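Local coordinates for protein probable ribonuclease HepT (Haemophilus influenzae, PDB 1JOG) that probably acts as the RNase toxin of a type VII toxin-antitoxin system, neutralised by its partner MntA, and forms a homodimer, at residues 35-38 with 39-43. Residues are numbered along the deposited sequence; the frame is centred on the assembly and turned at random.
Sequences PSIV and QDTLI
Pro35 O accepts a hydrogen bond from Gln39 N at 3.0 Å, and with it begins the i-to-i+4 ladder of the first turns of helix 36-68, a single continuous run in which Pro35 holds the N-cap position. Asp40 N bonds to Ser36 O, Thr41 N to Ile37 O and Leu42 N to Val38 O (3.1 Å) in succession. Ile37 O is gripped twice, because the hydroxyl OG1 of Thr41 also donates to it at 2.9 Å. The two donors, Thr41 N and Thr41 OG1, arrive from opposite faces of the carbonyl plane. This second bond depends on the Thr41 rotamer: with chi1 at -76°, OG1 stands beside the threonine's own backbone N and leans back over the preceding turn.

Asp40 has a different first torsion, 79°, which swings its carboxylate back over the carbonyls of Ser36 and Ile37, where OD1 meets acceptors and makes no hydrogen bond with them; CD1 of Ile37 also approaches OD1, at 3.4 Å. OD2 makes a long, weak ion pair with Lys49 of the second subunit. The Val38 and Leu42 side chains run alongside each other, CG1 of Val38 4.0 Å from CD1 of Leu42; Trp30 and Phe31 of helix 28-31 touch the leucine.

Thr41 OG1 also hydrogen-bonds Thr21 OG1 of the second subunit, while Thr41 packs on Leu42 of that subunit and Leu42 on its Thr41. Side-chain hydroxyl to i-4 carbonyl bonding is common for threonine in helices; here it occurs at the N-terminal end of the long helix of an all-helical HepT subunit, within the homodimer interface.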
loop_
_atom_site.group_PDB
_atom_site.type_symbol
_atom_site.label_atom_id
_atom_site.label_comp_id
_atom_site.label_asym_id
_atom_site.label_seq_id
_atom_site.Cartn_x
_atom_site.Cartn_y
_atom_site.Cartn_z
ATOM N N PRO A 35 -5.090 -15.870 -15.092
ATOM C CA PRO A 35 -6.310 -16.064 -14.326
ATOM C C PRO A 35 -6.778 -14.771 -13.599
ATOM O O PRO A 35 -6.036 -13.823 -13.356
ATOM C CB PRO A 35 -5.945 -17.217 -13.393
ATOM C CG PRO A 35 -4.469 -17.295 -13.449
ATOM C CD PRO A 35 -4.125 -16.947 -14.835
ATOM N N SER A 36 -8.059 -14.742 -13.322
ATOM C CA SER A 36 -8.721 -13.641 -12.632
ATOM C C SER A 36 -7.925 -13.070 -11.458
ATOM O O SER A 36 -7.777 -11.867 -11.364
ATOM C CB SER A 36 -10.058 -14.141 -12.088
ATOM O OG SER A 36 -10.972 -13.104 -11.943
ATOM N N ILE A 37 -7.384 -13.930 -10.590
ATOM C CA ILE A 37 -6.716 -13.421 -9.426
ATOM C C ILE A 37 -5.364 -12.812 -9.813
ATOM O O ILE A 37 -4.891 -11.915 -9.120
ATOM C CB ILE A 37 -6.603 -14.530 -8.317
ATOM C CG1 ILE A 37 -6.235 -13.928 -6.960
ATOM C CG2 ILE A 37 -5.455 -15.466 -8.595
ATOM C CD1 ILE A 37 -7.236 -12.962 -6.416
ATOM N N VAL A 38 -4.759 -13.290 -10.912
ATOM C CA VAL A 38 -3.472 -12.750 -11.396
ATOM C C VAL A 38 -3.771 -11.343 -11.946
ATOM O O VAL A 38 -3.095 -10.381 -11.606
ATOM C CB VAL A 38 -2.850 -13.674 -12.469
ATOM C CG1 VAL A 38 -1.653 -12.957 -13.224
ATOM C CG2 VAL A 38 -2.356 -14.959 -11.784
ATOM N N GLN A 39 -4.836 -11.196 -12.725
ATOM C CA GLN A 39 -5.129 -9.897 -13.268
ATOM C C GLN A 39 -5.275 -8.853 -12.203
ATOM O O GLN A 39 -4.701 -7.805 -12.339
ATOM C CB GLN A 39 -6.411 -9.875 -14.107
ATOM C CG GLN A 39 -6.276 -10.575 -15.452
ATOM C CD GLN A 39 -7.550 -10.516 -16.285
ATOM O OE1 GLN A 39 -8.622 -10.880 -15.798
ATOM N NE2 GLN A 39 -7.445 -10.035 -17.502
ATOM N N ASP A 40 -6.021 -9.111 -11.128
ATOM C CA ASP A 40 -6.193 -8.031 -10.157
ATOM C C ASP A 40 -5.086 -7.890 -9.122
ATOM O O ASP A 40 -4.947 -6.820 -8.489
ATOM C CB ASP A 40 -7.542 -8.133 -9.475
ATOM C CG ASP A 40 -7.587 -9.174 -8.385
ATOM O OD1 ASP A 40 -7.178 -10.339 -8.605
ATOM O OD2 ASP A 40 -8.060 -8.811 -7.291
ATOM N N THR A 41 -4.317 -8.950 -8.922
ATOM C CA THR A 41 -3.240 -8.833 -7.972
ATOM C C THR A 41 -2.262 -7.873 -8.632
ATOM O O THR A 41 -1.675 -7.038 -7.972
ATOM C CB THR A 41 -2.580 -10.149 -7.722
ATOM O OG1 THR A 41 -3.439 -10.926 -6.860
ATOM C CG2 THR A 41 -1.122 -9.943 -7.018
ATOM N N LEU A 42 -2.161 -7.976 -9.954
ATOM C CA LEU A 42 -1.278 -7.148 -10.748
ATOM C C LEU A 42 -1.672 -5.694 -10.741
ATOM O O LEU A 42 -0.804 -4.816 -10.793
ATOM C CB LEU A 42 -1.234 -7.609 -12.185
ATOM C CG LEU A 42 -0.238 -8.717 -12.460
ATOM C CD1 LEU A 42 -0.392 -9.195 -13.907
ATOM C CD2 LEU A 42 1.186 -8.185 -12.122
ATOM N N ILE A 43 -2.966 -5.444 -10.722
ATOM C CA ILE A 43 -3.443 -4.067 -10.653
ATOM C C ILE A 43 -3.232 -3.599 -9.236
ATOM O O ILE A 43 -2.875 -2.452 -9.016
ATOM C CB ILE A 43 -4.962 -3.988 -11.033
ATOM C CG1 ILE A 43 -5.093 -4.029 -12.560
ATOM C CG2 ILE A 43 -5.593 -2.676 -10.522
ATOM C CD1 ILE A 43 -6.528 -3.789 -12.984
#